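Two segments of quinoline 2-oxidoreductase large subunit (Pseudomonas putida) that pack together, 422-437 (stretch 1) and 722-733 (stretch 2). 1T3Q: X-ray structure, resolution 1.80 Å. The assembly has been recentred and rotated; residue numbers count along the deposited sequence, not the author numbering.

Stretch 1, residues 422-437: REGTYLQTINLLEEMV
Stretch 2 722-733: IRIRHLETPSPL

A helix, 426-437, lies across an extended segment whose strand, around 723-725, runs the other way: the axes approach to 10.1 Å with 146° between their N-to-C directions. CA pairs set the register, Gly424 to Thr729 at 5.9 Å, Leu432 to Arg725 and Met436 to Arg723 both at 8.2 Å. The alternation of the extended chain, continuing past the strand, brings Arg723, Arg725, Leu727 and Thr729 toward stretch 1, while Ile724, His726 and Glu728 turn away. Together the stretches bury 643 Å².

Packing carries most of the contact, for no direct hydrogen bond crosses among the modelled atoms. Leu727 (m, t) is covered most: its CD1 lies 3.6 Å from both Gln428 CG and Thr425 OG1 and 3.8 Å from Thr429 OG1, and its CD2 is 4.2 Å from Leu432 CD1. Leu432, with chi1 off-well at -149° and chi2 t, also sets CD1 3.8 Å from Arg725 CB. A leucine suits this site because it gives a compact apolar end to the methyl of Leu432, the CG of Gln428 and the two threonines.

Long, unbranched chains pack near the C-terminal part of the helix as modelled here. Met436 (m, t, p) folds CE over one face of the Arg723 guanidinium and to 3.6 Å from Arg725 CG; Arg723 NH1 lies 3.3 Å from Met436 CA. Arg725 contributes its aliphatic stem, its modelled end leading away.

Before the helix, Glu423 (phi/psi -158/120) and Gly424 (-169/170) are extended. Thr425 CG2 meets Thr729 OG1 at 3.1 Å, and Glu423 CG meets Thr729 CG2 at 3.6 Å. A CB on Gly424 would be crowded by Tyr426 CE1, at 3.2 Å.

The polar link is indirect: one water donates to Glu423 OE1 at 2.8 Å and hydrogen-bonds Ser731 OG at 2.6 Å. At the start of the helix, Thr429 (m) gives its OG1 proton back to Thr425 O at 2.8 Å, satisfying a hydroxyl buried beside Leu727.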

# COMPACT_ATOMS: atom_id res chain seq x y z
N ARG B 422 -2.43 42.42 -20.10
CA ARG B 422 -1.37 42.31 -21.09
C ARG B 422 -1.73 41.61 -22.40
O ARG B 422 -1.28 42.01 -23.47
CB ARG B 422 -0.15 41.64 -20.45
CG ARG B 422 0.41 42.44 -19.28
CD ARG B 422 1.68 41.84 -18.70
NE ARG B 422 2.15 42.62 -17.55
CZ ARG B 422 2.70 43.82 -17.64
NH1 ARG B 422 3.08 44.46 -16.54
NH2 ARG B 422 2.91 44.39 -18.82
N GLU B 423 -2.54 40.55 -22.32
CA GLU B 423 -2.95 39.85 -23.53
C GLU B 423 -4.24 39.08 -23.27
O GLU B 423 -4.29 38.21 -22.39
CB GLU B 423 -1.85 38.89 -24.03
CG GLU B 423 -1.76 37.53 -23.33
CD GLU B 423 -1.08 37.59 -21.97
OE1 GLU B 423 -1.48 36.81 -21.08
OE2 GLU B 423 -0.14 38.40 -21.78
N GLY B 424 -5.28 39.43 -24.02
CA GLY B 424 -6.57 38.77 -23.86
C GLY B 424 -7.51 39.14 -24.99
O GLY B 424 -7.22 40.05 -25.78
N THR B 425 -8.64 38.45 -25.07
CA THR B 425 -9.62 38.69 -26.13
C THR B 425 -10.94 39.27 -25.64
O THR B 425 -12.01 38.81 -26.04
CB THR B 425 -9.91 37.39 -26.89
OG1 THR B 425 -10.15 36.33 -25.95
CG2 THR B 425 -8.74 37.01 -27.78
N TYR B 426 -10.88 40.29 -24.79
CA TYR B 426 -12.09 40.89 -24.26
C TYR B 426 -13.08 41.33 -25.33
O TYR B 426 -14.22 40.89 -25.34
CB TYR B 426 -11.75 42.10 -23.38
CG TYR B 426 -10.75 41.84 -22.27
CD1 TYR B 426 -10.49 40.55 -21.81
CD2 TYR B 426 -10.09 42.91 -21.66
CE1 TYR B 426 -9.60 40.33 -20.76
CE2 TYR B 426 -9.20 42.70 -20.62
CZ TYR B 426 -8.95 41.41 -20.17
OH TYR B 426 -8.08 41.21 -19.13
N LEU B 427 -12.63 42.21 -26.23
CA LEU B 427 -13.50 42.71 -27.29
C LEU B 427 -14.02 41.60 -28.18
O LEU B 427 -15.22 41.51 -28.45
CB LEU B 427 -12.78 43.75 -28.15
CG LEU B 427 -13.64 44.33 -29.28
CD1 LEU B 427 -14.88 45.00 -28.69
CD2 LEU B 427 -12.85 45.33 -30.11
N GLN B 428 -13.12 40.74 -28.65
CA GLN B 428 -13.51 39.65 -29.53
C GLN B 428 -14.50 38.71 -28.86
O GLN B 428 -15.35 38.11 -29.53
CB GLN B 428 -12.28 38.88 -30.01
CG GLN B 428 -12.60 37.69 -30.89
CD GLN B 428 -11.40 37.16 -31.66
OE1 GLN B 428 -10.26 37.28 -31.21
NE2 GLN B 428 -11.66 36.58 -32.83
N THR B 429 -14.41 38.58 -27.54
CA THR B 429 -15.35 37.72 -26.81
C THR B 429 -16.76 38.29 -26.87
O THR B 429 -17.73 37.57 -27.12
CB THR B 429 -14.93 37.56 -25.33
OG1 THR B 429 -13.77 36.72 -25.26
CG2 THR B 429 -16.05 36.94 -24.52
N ILE B 430 -16.88 39.60 -26.65
CA ILE B 430 -18.17 40.26 -26.70
C ILE B 430 -18.82 40.06 -28.08
O ILE B 430 -20.00 39.73 -28.18
CB ILE B 430 -18.02 41.77 -26.44
CG1 ILE B 430 -17.45 42.01 -25.04
CG2 ILE B 430 -19.37 42.47 -26.61
CD1 ILE B 430 -17.10 43.46 -24.74
N ASN B 431 -18.04 40.26 -29.13
CA ASN B 431 -18.52 40.12 -30.50
C ASN B 431 -18.91 38.69 -30.84
O ASN B 431 -19.94 38.46 -31.48
CB ASN B 431 -17.45 40.61 -31.48
CG ASN B 431 -17.25 42.11 -31.42
OD1 ASN B 431 -16.21 42.63 -31.83
ND2 ASN B 431 -18.26 42.82 -30.94
N LEU B 432 -18.10 37.73 -30.42
CA LEU B 432 -18.36 36.32 -30.69
C LEU B 432 -19.62 35.87 -29.94
O LEU B 432 -20.47 35.16 -30.48
CB LEU B 432 -17.18 35.46 -30.25
CG LEU B 432 -16.88 34.17 -31.03
CD1 LEU B 432 -16.04 33.26 -30.15
CD2 LEU B 432 -18.15 33.47 -31.46
N LEU B 433 -19.72 36.29 -28.69
CA LEU B 433 -20.86 35.95 -27.85
C LEU B 433 -22.15 36.46 -28.50
O LEU B 433 -23.15 35.75 -28.55
CB LEU B 433 -20.68 36.54 -26.45
CG LEU B 433 -21.57 36.04 -25.32
CD1 LEU B 433 -21.46 34.53 -25.20
CD2 LEU B 433 -21.14 36.71 -24.01
N GLU B 434 -22.13 37.70 -28.99
CA GLU B 434 -23.32 38.25 -29.63
C GLU B 434 -23.71 37.41 -30.85
O GLU B 434 -24.89 37.14 -31.06
CB GLU B 434 -23.09 39.71 -30.04
CG GLU B 434 -24.30 40.33 -30.73
CD GLU B 434 -24.16 41.83 -30.92
OE1 GLU B 434 -23.08 42.28 -31.34
OE2 GLU B 434 -25.15 42.55 -30.67
N GLU B 435 -22.72 37.01 -31.65
CA GLU B 435 -22.99 36.19 -32.83
C GLU B 435 -23.66 34.88 -32.42
O GLU B 435 -24.62 34.42 -33.05
CB GLU B 435 -21.68 35.86 -33.56
N MET B 436 -23.14 34.26 -31.36
CA MET B 436 -23.70 33.01 -30.87
C MET B 436 -25.15 33.17 -30.44
O MET B 436 -26.01 32.35 -30.76
CB MET B 436 -22.87 32.49 -29.70
CG MET B 436 -21.45 32.12 -30.07
SD MET B 436 -20.48 31.59 -28.65
CE MET B 436 -21.17 29.95 -28.35
N VAL B 437 -25.42 34.25 -29.71
CA VAL B 437 -26.75 34.54 -29.21
C VAL B 437 -27.76 34.93 -30.28
O VAL B 437 -28.90 34.46 -30.26
CB VAL B 437 -26.70 35.66 -28.14
CG1 VAL B 437 -28.10 36.14 -27.80
CG2 VAL B 437 -26.00 35.14 -26.90
N ILE B 722 -25.30 22.96 -23.94
CA ILE B 722 -24.50 24.17 -23.94
C ILE B 722 -23.65 24.33 -25.19
O ILE B 722 -23.02 23.38 -25.65
CB ILE B 722 -23.57 24.15 -22.69
CG1 ILE B 722 -24.44 24.13 -21.43
CG2 ILE B 722 -22.62 25.34 -22.70
CD1 ILE B 722 -23.73 23.55 -20.21
N ARG B 723 -23.63 25.54 -25.75
CA ARG B 723 -22.82 25.81 -26.94
C ARG B 723 -21.55 26.55 -26.51
O ARG B 723 -21.60 27.56 -25.81
CB ARG B 723 -23.60 26.64 -27.96
CG ARG B 723 -22.92 26.71 -29.33
CD ARG B 723 -23.95 26.89 -30.46
NE ARG B 723 -24.00 28.25 -31.00
CZ ARG B 723 -23.08 28.78 -31.81
NH1 ARG B 723 -23.22 30.02 -32.26
NH2 ARG B 723 -22.02 28.07 -32.17
N ILE B 724 -20.41 26.02 -26.94
CA ILE B 724 -19.12 26.60 -26.58
C ILE B 724 -18.25 26.96 -27.77
O ILE B 724 -18.15 26.20 -28.73
CB ILE B 724 -18.30 25.61 -25.74
CG1 ILE B 724 -19.09 25.19 -24.50
CG2 ILE B 724 -16.95 26.22 -25.36
CD1 ILE B 724 -18.42 24.07 -23.71
N ARG B 725 -17.60 28.11 -27.69
CA ARG B 725 -16.67 28.54 -28.72
C ARG B 725 -15.37 28.92 -28.01
O ARG B 725 -15.39 29.35 -26.85
CB ARG B 725 -17.25 29.70 -29.53
CG ARG B 725 -18.35 29.25 -30.50
CD ARG B 725 -17.79 28.23 -31.49
NE ARG B 725 -18.80 27.58 -32.33
N HIS B 726 -14.24 28.74 -28.69
CA HIS B 726 -12.94 29.02 -28.11
C HIS B 726 -12.10 30.06 -28.85
O HIS B 726 -12.18 30.20 -30.07
CB HIS B 726 -12.11 27.73 -28.05
CG HIS B 726 -12.81 26.59 -27.38
ND1 HIS B 726 -12.79 26.39 -26.02
CD2 HIS B 726 -13.55 25.58 -27.90
CE1 HIS B 726 -13.48 25.30 -25.72
NE2 HIS B 726 -13.95 24.79 -26.85
N LEU B 727 -11.29 30.79 -28.08
CA LEU B 727 -10.35 31.78 -28.59
C LEU B 727 -9.07 31.45 -27.84
O LEU B 727 -9.13 30.99 -26.69
CB LEU B 727 -10.80 33.20 -28.26
CG LEU B 727 -12.08 33.70 -28.93
CD1 LEU B 727 -12.39 35.12 -28.44
CD2 LEU B 727 -11.91 33.69 -30.45
N GLU B 728 -7.92 31.65 -28.47
CA GLU B 728 -6.65 31.35 -27.80
C GLU B 728 -5.64 32.49 -27.87
O GLU B 728 -5.19 32.88 -28.95
CB GLU B 728 -6.02 30.08 -28.37
CG GLU B 728 -6.82 28.80 -28.09
CD GLU B 728 -6.10 27.54 -28.54
OE1 GLU B 728 -5.64 27.49 -29.70
OE2 GLU B 728 -6.01 26.58 -27.74
N THR B 729 -5.31 33.03 -26.70
CA THR B 729 -4.32 34.09 -26.59
C THR B 729 -3.28 33.50 -25.65
O THR B 729 -3.43 33.55 -24.42
CB THR B 729 -4.92 35.37 -25.99
OG1 THR B 729 -6.07 35.76 -26.74
CG2 THR B 729 -3.89 36.50 -26.03
N PRO B 730 -2.22 32.91 -26.21
CA PRO B 730 -1.14 32.28 -25.45
C PRO B 730 -0.46 33.19 -24.44
O PRO B 730 -0.20 34.36 -24.71
CB PRO B 730 -0.16 31.82 -26.54
CG PRO B 730 -1.02 31.66 -27.74
CD PRO B 730 -1.93 32.85 -27.66
N SER B 731 -0.19 32.63 -23.27
CA SER B 731 0.51 33.37 -22.23
C SER B 731 2.00 33.18 -22.50
O SER B 731 2.46 32.07 -22.74
CB SER B 731 0.20 32.82 -20.85
OG SER B 731 1.20 33.22 -19.93
N PRO B 732 2.77 34.28 -22.48
CA PRO B 732 4.21 34.16 -22.73
C PRO B 732 4.94 33.75 -21.45
O PRO B 732 6.15 33.56 -21.45
CB PRO B 732 4.59 35.56 -23.20
CG PRO B 732 3.67 36.43 -22.40
CD PRO B 732 2.34 35.69 -22.50
N LEU B 733 4.18 33.60 -20.37
CA LEU B 733 4.74 33.25 -19.06
C LEU B 733 4.58 31.79 -18.66
O LEU B 733 5.02 31.39 -17.58
CB LEU B 733 4.09 34.12 -18.00
CG LEU B 733 3.95 35.60 -18.35
CD1 LEU B 733 3.32 36.34 -17.18
CD2 LEU B 733 5.32 36.19 -18.69
O HOH W 1 0.28 35.61 -19.29